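Long-range contacts in uncharacterized protein (Bacteroides caccae, PDB 4R4K), which is of unknown function but adopts a cystatin-like fold of the NTF2 clan and holds polyethylene glycol fragments in its crystal: residues 88-93 with 105-110; 10-15 with 114-119; 55-60 with 137-142. All blocks are in the same frame, centred on the assembly; numbering follows the deposited sequence.

Contact 1 (88-93 with 105-110); sequences PVHKVF and RVEFEQ. With ACT (acetate ion), chain G.
H90 and E107 carry the polar side-chain contact. H90 NE2 donates to E107 OE2 at 2.6 Å and meets the anti lone pair of that oxygen. Ring and carboxylate are nearly coplanar, 25° apart. E107 also has a second conformer, so this bond may not always be made. E109 lies beside H90 and brings OE2 over one face of the ring, 3.5 Å above its plane and toward the rim. R105 NH1 forms a long salt bridge with E107 OE1, at 3.9 Å.

The apolar contact on this side comes from V92. Its CG1 is anti to the backbone N (chi1 176°) and packs 3.7 Å from R105 CG. The same methyl lies over one face of the R105 guanidinium, toward its rim. At the edge of that group, R105 NH2 donates to acetate OXT at 3.1 Å. The acetate probably comes from the crystallisation liquor.

K91, F93, V106 and F108 point to the other side of the sheet. Side chains meet less closely there: F93 CB is 4.3 Å from F108 CE2, at the edge of that ring. K91 NZ turns away to N86 OD1 and E87 O.

Backbone bonds join K91 with F108 and F93 with V106, each in both directions. Q110 N adds a bond to V89 O at 2.9 Å. H90 with E109 and V92 with E107 are the non-hydrogen-bonded pairs. This is a regular antiparallel beta hairpin, formed by the third and fourth strands of the five-stranded antiparallel sheet of the cystatin-like fold.

Contact 2 (10-15 with 114-119); sequences EDFKSF and GKWYVV
The indole of W116 takes F12 on one face. F12 CD1 sits over its centre, 3.6 Å above the plane, and the two rings make an edge-to-face pair with planes at 74°. At the indole edge, near its plane, lies E10 O. W116 NE1 donates to this oxygen at 2.9 Å, from above the carbonyl plane. The F15 ring turns one face to W116 CB, which lies 3.4 Å from the ring centroid in a CH-pi contact.

F12, F15 and W116 thus form an aromatic cluster. It packs the start of helix 12-21 against strand 116-123, an outermost strand of the five-stranded sheet. F12 and F15 also reach F108 on the neighbouring strand. An alanine in place of W116 would probably leave E10 O without its indole donor and open a gap beside the edge of F12.

E10 makes two further bonds, one to the turn before the strand and one to its first residue. E10 N donates to G114 O at 2.9 Å. E10 OE1 accepts from W116 N at 3.0 Å, met from above the carboxylate plane. E10 OE2 makes a salt bridge with R29. D11 is the N-cap of the helix, and its OD2 accepts from S14 N at 3.0 Å.

Contact 3 (55-60 with 137-142); sequences KEKWPL and QTIQQV
V142 has CG1 anti to its backbone N (chi1 168°), and this methyl meets the loop at P59. I139 has CG1 anti to its carbonyl carbon, and its extended chi2 of 168° carries CD1 to the side chain of K57.

V142 CG1 lies 3.6 Å from P59 CA. The same methyl is 3.7 Å from W58 O and also touches P59 CB. I139 CD1 touches the aliphatic part of K57, with CE at 3.7 Å and CG at 3.8 Å; the two side chains cross at a slant. I139 CG2 approaches E56 O. These contacts are all van der Waals.

The chain of K57 bends at its end (chi4 75°). NZ then makes a salt bridge with E56 OE2 at 2.9 Å and also bonds P52 O. The charge is held within the loop while the methylenes face the helix. A water donates to I139 O at 2.8 Å and also to E56 O, though the second distance is unusually short and its exact value is doubtful.

N146, further along the helix, bonds W58 O and L60 N. Y126 OH bonds K57 O. W58 points away from the helix and reaches V118 and C121 of the sheet. The loop is therefore packed between helix 135-152 and the sheet. L60 lines a pocket that holds polyethylene glycol, consistent with the cavity between helix and curved sheet common in NTF2-like folds.

How the contacts relate
The segments come along the chain in the order 10-15, 55-60, 88-93, 105-110, 114-119, 137-142. Contact 1 therefore falls within the spans of both other contacts, while contacts 2 and 3 interleave. Contacts 1 and 2 are close, with centres about 9 Å apart. They share the five-stranded sheet, where strands 104-110 and 116-123 are neighbours. Contact 3 lies about 22 Å from contact 1 and about 23 Å from contact 2, centre to centre. It is across the chain's centre from contact 1. W58 CH2 bridges it to contact 2, 4.1 Å from V118 CG1. Contact 2 sets helix 12-21 on the sheet; contact 3 joins helix 135-152 to a loop whose W58 reaches it.

Contact 1 (88-93 with 105-110)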
loop_
_atom_site.group_PDB
_atom_site.type_symbol
_atom_site.label_atom_id
_atom_site.label_comp_id
_atom_site.label_asym_id
_atom_site.label_seq_id
_atom_site.Cartn_x
_atom_site.Cartn_y
_atom_site.Cartn_z
ATOM N N PRO A 88 9.771 16.667 1.988
ATOM C CA PRO A 88 8.831 17.477 1.219
ATOM C C PRO A 88 8.237 16.826 -0.029
ATOM O O PRO A 88 7.081 17.079 -0.323
ATOM C CB PRO A 88 9.666 18.715 0.848
ATOM C CG PRO A 88 10.590 18.869 2.008
ATOM C CD PRO A 88 10.943 17.461 2.420
ATOM N N VAL A 89 9.008 16.068 -0.797
ATOM C CA VAL A 89 8.489 15.486 -2.068
ATOM C C VAL A 89 8.534 13.964 -2.092
ATOM O O VAL A 89 8.332 13.346 -3.145
ATOM C CB VAL A 89 9.228 16.000 -3.338
ATOM C CG1 VAL A 89 9.099 17.508 -3.472
ATOM C CG2 VAL A 89 10.684 15.550 -3.372
ATOM N N HIS A 90 8.780 13.353 -0.938
ATOM C CA HIS A 90 9.018 11.903 -0.864
ATOM C C HIS A 90 8.666 11.427 0.535
ATOM O O HIS A 90 9.262 11.867 1.532
ATOM C CB HIS A 90 10.490 11.616 -1.184
ATOM C CG HIS A 90 10.816 10.171 -1.392
ATOM N ND1 HIS A 90 12.116 9.701 -1.390
ATOM C CD2 HIS A 90 10.024 9.086 -1.584
ATOM C CE1 HIS A 90 12.111 8.396 -1.599
ATOM N NE2 HIS A 90 10.853 7.997 -1.715
ATOM N N LYS A 91 7.675 10.538 0.614
ATOM C CA LYS A 91 7.247 9.992 1.881
ATOM C C LYS A 91 7.117 8.474 1.803
ATOM O O LYS A 91 6.762 7.927 0.759
ATOM C CB LYS A 91 5.948 10.646 2.325
ATOM C CG LYS A 91 6.091 12.166 2.476
ATOM C CD LYS A 91 4.906 12.789 3.149
ATOM C CE LYS A 91 4.871 14.292 2.939
ATOM N NZ LYS A 91 5.989 14.987 3.633
ATOM N N VAL A 92 7.393 7.793 2.910
ATOM C CA VAL A 92 7.245 6.352 2.998
ATOM C C VAL A 92 6.505 6.029 4.303
ATOM O O VAL A 92 6.866 6.514 5.367
ATOM C CB VAL A 92 8.578 5.589 2.993
ATOM C CG1 VAL A 92 8.339 4.093 3.187
ATOM C CG2 VAL A 92 9.345 5.857 1.718
ATOM N N PHE A 93 5.417 5.285 4.149
ATOM C CA PHE A 93 4.570 4.858 5.245
ATOM C C PHE A 93 4.777 3.348 5.435
ATOM O O PHE A 93 4.778 2.588 4.465
ATOM C CB PHE A 93 3.123 5.158 4.915
ATOM C CG PHE A 93 2.153 4.803 6.004
ATOM C CD1 PHE A 93 1.931 5.670 7.079
ATOM C CD2 PHE A 93 1.431 3.613 5.942
ATOM C CE1 PHE A 93 1.009 5.343 8.063
ATOM C CE2 PHE A 93 0.508 3.300 6.910
ATOM C CZ PHE A 93 0.284 4.171 7.962
ATOM N N ARG A 105 4.151 -1.243 3.195
ATOM C CA ARG A 105 5.021 -0.117 2.941
ATOM C C ARG A 105 4.476 0.554 1.694
ATOM O O ARG A 105 4.278 -0.110 0.679
ATOM C CB ARG A 105 6.474 -0.556 2.736
ATOM C CG ARG A 105 7.527 0.511 2.455
ATOM C CD ARG A 105 8.794 -0.113 1.930
ATOM N NE ARG A 105 9.849 0.891 1.806
ATOM C CZ ARG A 105 10.046 1.652 0.733
ATOM N NH1 ARG A 105 9.253 1.557 -0.331
ATOM N NH2 ARG A 105 11.052 2.520 0.727
ATOM N N VAL A 106 4.181 1.851 1.804
ATOM C CA VAL A 106 3.696 2.631 0.678
ATOM C C VAL A 106 4.621 3.827 0.476
ATOM O O VAL A 106 4.945 4.554 1.422
ATOM C CB VAL A 106 2.273 3.167 0.915
ATOM C CG1 VAL A 106 1.718 3.758 -0.378
ATOM C CG2 VAL A 106 1.374 2.073 1.457
ATOM N N GLU A 107 5.082 3.985 -0.760
ATOM C CA GLU A 107 6.000 5.050 -1.121
ATOM C C GLU A 107 5.278 6.066 -1.990
ATOM O O GLU A 107 4.698 5.706 -3.031
ATOM C CB GLU A 107 7.198 4.486 -1.887
ATOM C CG GLU A 107 8.234 5.542 -2.244
ATOM C CD GLU A 107 9.479 4.963 -2.882
ATOM O OE1 GLU A 107 9.408 3.867 -3.457
ATOM O OE2 GLU A 107 10.530 5.625 -2.826
ATOM N N PHE A 108 5.319 7.329 -1.559
ATOM C CA PHE A 108 4.654 8.439 -2.222
ATOM C C PHE A 108 5.704 9.418 -2.727
ATOM O O PHE A 108 6.705 9.681 -2.047
ATOM C CB PHE A 108 3.802 9.235 -1.247
ATOM C CG PHE A 108 2.708 8.458 -0.602
ATOM C CD1 PHE A 108 1.446 8.369 -1.190
ATOM C CD2 PHE A 108 2.928 7.861 0.610
ATOM C CE1 PHE A 108 0.441 7.677 -0.553
ATOM C CE2 PHE A 108 1.935 7.164 1.245
ATOM C CZ PHE A 108 0.683 7.083 0.672
ATOM N N GLU A 109 5.496 9.914 -3.940
ATOM C CA GLU A 109 6.395 10.916 -4.501
ATOM C C GLU A 109 5.564 12.011 -5.140
ATOM O O GLU A 109 4.536 11.736 -5.780
ATOM C CB GLU A 109 7.353 10.280 -5.509
ATOM C CG GLU A 109 8.351 9.356 -4.850
ATOM C CD GLU A 109 9.441 8.854 -5.779
ATOM O OE1 GLU A 109 9.262 8.915 -7.015
ATOM O OE2 GLU A 109 10.474 8.381 -5.255
ATOM N N GLN A 110 6.017 13.246 -4.954
ATOM C CA GLN A 110 5.403 14.365 -5.591
ATOM C C GLN A 110 6.123 14.540 -6.918
ATOM O O GLN A 110 7.333 14.803 -6.963
ATOM C CB GLN A 110 5.487 15.623 -4.740
ATOM C CG GLN A 110 4.554 16.701 -5.265
ATOM C CD GLN A 110 4.874 18.068 -4.719
ATOM O OE1 GLN A 110 5.995 18.513 -4.830
ATOM N NE2 GLN A 110 3.909 18.728 -4.142
HETATM C C ACT G . 13.153 0.868 3.504
HETATM O O ACT G . 14.139 0.426 2.885
HETATM O OXT ACT G . 12.732 2.030 3.321
HETATM C CH3 ACT G . 12.456 -0.029 4.485
HETATM O O HOH W 1 9.891 13.192 -5.667
#

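Contact 2 (10-15 with 114-119)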
loop_
_atom_site.group_PDB
_atom_site.type_symbol
_atom_site.label_atom_id
_atom_site.label_comp_id
_atom_site.label_asym_id
_atom_site.label_seq_id
_atom_site.Cartn_x
_atom_site.Cartn_y
_atom_site.Cartn_z
ATOM N N GLU A 10 0.896 20.214 -4.599
ATOM C CA GLU A 10 -0.130 19.694 -3.692
ATOM C C GLU A 10 0.364 19.501 -2.265
ATOM O O GLU A 10 1.432 18.961 -2.045
ATOM C CB GLU A 10 -0.624 18.330 -4.170
ATOM C CG GLU A 10 -1.633 18.397 -5.279
ATOM C CD GLU A 10 -2.107 17.039 -5.748
ATOM O OE1 GLU A 10 -1.580 15.988 -5.289
ATOM O OE2 GLU A 10 -3.006 17.085 -6.607
ATOM N N ASP A 11 -0.452 19.910 -1.302
ATOM C CA ASP A 11 -0.221 19.618 0.119
ATOM C C ASP A 11 -0.449 18.105 0.361
ATOM O O ASP A 11 -1.485 17.542 -0.024
ATOM C CB ASP A 11 -1.180 20.421 0.989
ATOM C CG ASP A 11 -1.037 20.083 2.458
ATOM O OD1 ASP A 11 -0.056 20.543 3.066
ATOM O OD2 ASP A 11 -1.876 19.333 3.004
ATOM N N PHE A 12 0.509 17.457 0.990
ATOM C CA PHE A 12 0.419 15.990 1.160
ATOM C C PHE A 12 -0.778 15.525 1.984
ATOM O O PHE A 12 -1.490 14.581 1.574
ATOM C CB PHE A 12 1.675 15.403 1.791
ATOM C CG PHE A 12 1.611 13.897 1.955
ATOM C CD1 PHE A 12 1.795 13.087 0.864
ATOM C CD2 PHE A 12 1.290 13.308 3.167
ATOM C CE1 PHE A 12 1.700 11.716 0.959
ATOM C CE2 PHE A 12 1.209 11.920 3.289
ATOM C CZ PHE A 12 1.441 11.122 2.176
ATOM N N LYS A 13 -1.018 16.145 3.137
ATOM C CA LYS A 13 -2.136 15.710 3.996
ATOM C C LYS A 13 -3.483 15.855 3.301
ATOM O O LYS A 13 -4.363 14.978 3.417
ATOM C CB LYS A 13 -2.160 16.474 5.326
ATOM C CG LYS A 13 -1.154 15.945 6.326
ATOM C CD LYS A 13 -1.229 16.678 7.665
ATOM N N SER A 14 -3.643 16.952 2.568
ATOM C CA SER A 14 -4.863 17.178 1.792
ATOM C C SER A 14 -5.015 16.142 0.685
ATOM O O SER A 14 -6.093 15.578 0.484
ATOM C CB SER A 14 -4.873 18.598 1.209
ATOM O OG SER A 14 -6.095 18.820 0.547
ATOM N N PHE A 15 -3.934 15.879 -0.035
ATOM C CA PHE A 15 -3.908 14.782 -1.003
ATOM C C PHE A 15 -4.317 13.436 -0.385
ATOM O O PHE A 15 -5.110 12.687 -0.962
ATOM C CB PHE A 15 -2.515 14.651 -1.636
ATOM C CG PHE A 15 -2.202 13.258 -2.119
ATOM C CD1 PHE A 15 -2.691 12.788 -3.340
ATOM C CD2 PHE A 15 -1.428 12.403 -1.338
ATOM C CE1 PHE A 15 -2.370 11.502 -3.785
ATOM C CE2 PHE A 15 -1.157 11.103 -1.755
ATOM C CZ PHE A 15 -1.617 10.662 -2.986
ATOM N N GLY A 114 3.617 18.448 -9.693
ATOM C CA GLY A 114 3.169 18.916 -8.359
ATOM C C GLY A 114 2.131 18.014 -7.712
ATOM O O GLY A 114 1.653 18.286 -6.601
ATOM N N LYS A 115 1.795 16.924 -8.392
ATOM C CA LYS A 115 0.801 15.987 -7.864
ATOM C C LYS A 115 1.493 14.838 -7.143
ATOM O O LYS A 115 2.555 14.387 -7.540
ATOM C CB LYS A 115 -0.058 15.441 -8.992
ATOM C CG LYS A 115 -0.927 16.469 -9.684
ATOM C CD LYS A 115 -1.754 15.818 -10.784
ATOM C CE LYS A 115 -2.698 16.794 -11.447
ATOM N NZ LYS A 115 -3.465 16.129 -12.530
ATOM N N TRP A 116 0.849 14.348 -6.093
ATOM C CA TRP A 116 1.338 13.178 -5.374
ATOM C C TRP A 116 0.838 11.887 -6.007
ATOM O O TRP A 116 -0.319 11.798 -6.434
ATOM C CB TRP A 116 0.902 13.231 -3.922
ATOM C CG TRP A 116 1.626 14.261 -3.124
ATOM C CD1 TRP A 116 1.194 15.517 -2.838
ATOM C CD2 TRP A 116 2.874 14.100 -2.450
ATOM N NE1 TRP A 116 2.109 16.156 -2.053
ATOM C CE2 TRP A 116 3.149 15.309 -1.786
ATOM C CE3 TRP A 116 3.795 13.058 -2.351
ATOM C CZ2 TRP A 116 4.314 15.514 -1.043
ATOM C CZ3 TRP A 116 4.938 13.250 -1.595
ATOM C CH2 TRP A 116 5.191 14.470 -0.947
ATOM N N TYR A 117 1.727 10.909 -6.054
ATOM C CA TYR A 117 1.419 9.574 -6.516
ATOM C C TYR A 117 2.045 8.531 -5.608
ATOM O O TYR A 117 3.110 8.752 -5.013
ATOM C CB TYR A 117 1.995 9.326 -7.901
ATOM C CG TYR A 117 1.431 10.178 -8.958
ATOM C CD1 TYR A 117 1.971 11.421 -9.190
ATOM C CD2 TYR A 117 0.373 9.756 -9.759
ATOM C CE1 TYR A 117 1.450 12.214 -10.169
ATOM C CE2 TYR A 117 -0.165 10.558 -10.739
ATOM C CZ TYR A 117 0.405 11.786 -10.939
ATOM O OH TYR A 117 -0.111 12.610 -11.885
ATOM N N VAL A 118 1.385 7.383 -5.563
ATOM C CA VAL A 118 2.017 6.177 -5.044
ATOM C C VAL A 118 2.871 5.598 -6.161
ATOM O O VAL A 118 2.379 5.412 -7.270
ATOM C CB VAL A 118 0.980 5.152 -4.586
ATOM C CG1 VAL A 118 1.657 3.812 -4.286
ATOM C CG2 VAL A 118 0.267 5.684 -3.362
ATOM N N VAL A 119 4.149 5.379 -5.870
ATOM C CA VAL A 119 5.069 4.784 -6.840
ATOM C C VAL A 119 5.533 3.380 -6.493
ATOM O O VAL A 119 6.053 2.671 -7.360
ATOM C CB VAL A 119 6.292 5.678 -7.099
ATOM C CG1 VAL A 119 5.854 7.023 -7.675
ATOM C CG2 VAL A 119 7.136 5.855 -5.847
#

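Contact 3 (55-60 with 137-142)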
loop_
_atom_site.group_PDB
_atom_site.type_symbol
_atom_site.label_atom_id
_atom_site.label_comp_id
_atom_site.label_asym_id
_atom_site.label_seq_id
_atom_site.Cartn_x
_atom_site.Cartn_y
_atom_site.Cartn_z
ATOM N N LYS A 55 -2.726 -2.647 -11.787
ATOM C CA LYS A 55 -3.950 -2.060 -11.230
ATOM C C LYS A 55 -4.917 -3.100 -10.710
ATOM O O LYS A 55 -5.535 -2.910 -9.659
ATOM C CB LYS A 55 -4.645 -1.188 -12.271
ATOM C CG LYS A 55 -5.888 -0.489 -11.754
ATOM C CD LYS A 55 -6.669 0.206 -12.859
ATOM C CE LYS A 55 -8.058 0.593 -12.356
ATOM N NZ LYS A 55 -8.959 1.102 -13.425
ATOM N N GLU A 56 -5.053 -4.203 -11.425
ATOM C CA GLU A 56 -6.021 -5.218 -11.011
ATOM C C GLU A 56 -5.639 -5.869 -9.661
ATOM O O GLU A 56 -6.482 -6.455 -9.010
ATOM C CB GLU A 56 -6.270 -6.258 -12.123
ATOM C CG GLU A 56 -5.384 -7.481 -12.071
ATOM C CD GLU A 56 -3.980 -7.226 -12.580
ATOM O OE1 GLU A 56 -3.637 -6.054 -12.838
ATOM O OE2 GLU A 56 -3.214 -8.214 -12.712
ATOM N N LYS A 57 -4.376 -5.794 -9.263
ATOM C CA LYS A 57 -3.909 -6.365 -8.002
ATOM C C LYS A 57 -3.957 -5.403 -6.820
ATOM O O LYS A 57 -3.783 -5.816 -5.685
ATOM C CB LYS A 57 -2.474 -6.883 -8.170
ATOM C CG LYS A 57 -2.349 -7.997 -9.208
ATOM C CD LYS A 57 -0.956 -8.603 -9.225
ATOM C CE LYS A 57 -0.799 -9.624 -10.339
ATOM N NZ LYS A 57 -0.663 -8.984 -11.679
ATOM N N TRP A 58 -4.174 -4.119 -7.085
ATOM C CA TRP A 58 -4.096 -3.090 -6.047
ATOM C C TRP A 58 -5.188 -3.177 -4.978
ATOM O O TRP A 58 -6.356 -3.077 -5.300
ATOM C CB TRP A 58 -4.174 -1.693 -6.679
ATOM C CG TRP A 58 -4.118 -0.585 -5.679
ATOM C CD1 TRP A 58 -5.152 0.225 -5.275
ATOM C CD2 TRP A 58 -2.967 -0.188 -4.926
ATOM N NE1 TRP A 58 -4.709 1.107 -4.308
ATOM C CE2 TRP A 58 -3.374 0.871 -4.071
ATOM C CE3 TRP A 58 -1.641 -0.644 -4.870
ATOM C CZ2 TRP A 58 -2.495 1.491 -3.197
ATOM C CZ3 TRP A 58 -0.771 -0.014 -4.004
ATOM C CH2 TRP A 58 -1.202 1.040 -3.184
ATOM N N PRO A 59 -4.795 -3.335 -3.700
ATOM C CA PRO A 59 -5.771 -3.171 -2.612
ATOM C C PRO A 59 -5.965 -1.704 -2.248
ATOM O O PRO A 59 -5.016 -1.051 -1.815
ATOM C CB PRO A 59 -5.125 -3.925 -1.427
ATOM C CG PRO A 59 -3.899 -4.599 -1.995
ATOM C CD PRO A 59 -3.504 -3.777 -3.174
ATOM N N LEU A 60 -7.200 -1.222 -2.341
ATOM C CA LEU A 60 -7.508 0.143 -1.995
ATOM C C LEU A 60 -7.242 0.422 -0.516
ATOM O O LEU A 60 -7.641 -0.367 0.348
ATOM C CB LEU A 60 -8.953 0.464 -2.387
ATOM C CG LEU A 60 -9.225 0.483 -3.903
ATOM C CD1 LEU A 60 -10.711 0.347 -4.190
ATOM C CD2 LEU A 60 -8.692 1.746 -4.556
ATOM N N GLN A 137 -6.615 -16.522 -6.397
ATOM C CA GLN A 137 -7.711 -16.351 -5.453
ATOM C C GLN A 137 -7.479 -15.161 -4.508
ATOM O O GLN A 137 -8.420 -14.527 -4.070
ATOM C CB GLN A 137 -7.972 -17.635 -4.671
ATOM C CG GLN A 137 -9.262 -17.622 -3.829
ATOM C CD GLN A 137 -10.502 -17.030 -4.532
ATOM O OE1 GLN A 137 -10.755 -17.268 -5.721
ATOM N NE2 GLN A 137 -11.282 -16.243 -3.783
ATOM N N THR A 138 -6.228 -14.885 -4.165
ATOM C CA THR A 138 -5.904 -13.710 -3.357
ATOM C C THR A 138 -6.284 -12.429 -4.086
ATOM O O THR A 138 -6.872 -11.517 -3.503
ATOM C CB THR A 138 -4.424 -13.701 -2.989
ATOM O OG1 THR A 138 -4.172 -14.873 -2.229
ATOM C CG2 THR A 138 -4.036 -12.475 -2.150
ATOM N N ILE A 139 -5.944 -12.370 -5.361
ATOM C CA ILE A 139 -6.316 -11.224 -6.181
ATOM C C ILE A 139 -7.849 -11.029 -6.202
ATOM O O ILE A 139 -8.337 -9.922 -6.100
ATOM C CB ILE A 139 -5.719 -11.346 -7.589
ATOM C CG1 ILE A 139 -4.190 -11.213 -7.521
ATOM C CG2 ILE A 139 -6.306 -10.285 -8.505
ATOM C CD1 ILE A 139 -3.470 -11.607 -8.801
ATOM N N GLN A 140 -8.589 -12.131 -6.286
ATOM C CA GLN A 140 -10.044 -12.074 -6.242
ATOM C C GLN A 140 -10.541 -11.583 -4.861
ATOM O O GLN A 140 -11.527 -10.869 -4.793
ATOM C CB GLN A 140 -10.652 -13.436 -6.597
ATOM C CG GLN A 140 -12.179 -13.507 -6.508
ATOM C CD GLN A 140 -12.895 -12.545 -7.453
ATOM O OE1 GLN A 140 -12.413 -12.259 -8.544
ATOM N NE2 GLN A 140 -14.045 -12.042 -7.026
ATOM N N GLN A 141 -9.890 -12.014 -3.779
ATOM C CA GLN A 141 -10.234 -11.535 -2.427
ATOM C C GLN A 141 -10.035 -10.028 -2.324
ATOM O O GLN A 141 -10.861 -9.316 -1.736
ATOM C CB GLN A 141 -9.417 -12.264 -1.363
ATOM C CG GLN A 141 -9.844 -13.706 -1.159
ATOM C CD GLN A 141 -8.849 -14.526 -0.358
ATOM O OE1 GLN A 141 -7.890 -13.997 0.212
ATOM N NE2 GLN A 141 -9.074 -15.837 -0.319
ATOM N N VAL A 142 -8.936 -9.543 -2.884
ATOM C CA VAL A 142 -8.661 -8.103 -2.931
ATOM C C VAL A 142 -9.735 -7.361 -3.722
ATOM O O VAL A 142 -10.237 -6.318 -3.298
ATOM C CB VAL A 142 -7.255 -7.823 -3.497
ATOM C CG1 VAL A 142 -7.084 -6.334 -3.809
ATOM C CG2 VAL A 142 -6.200 -8.313 -2.516
HETATM O O HOH W 2 -8.123 -7.441 -7.358
#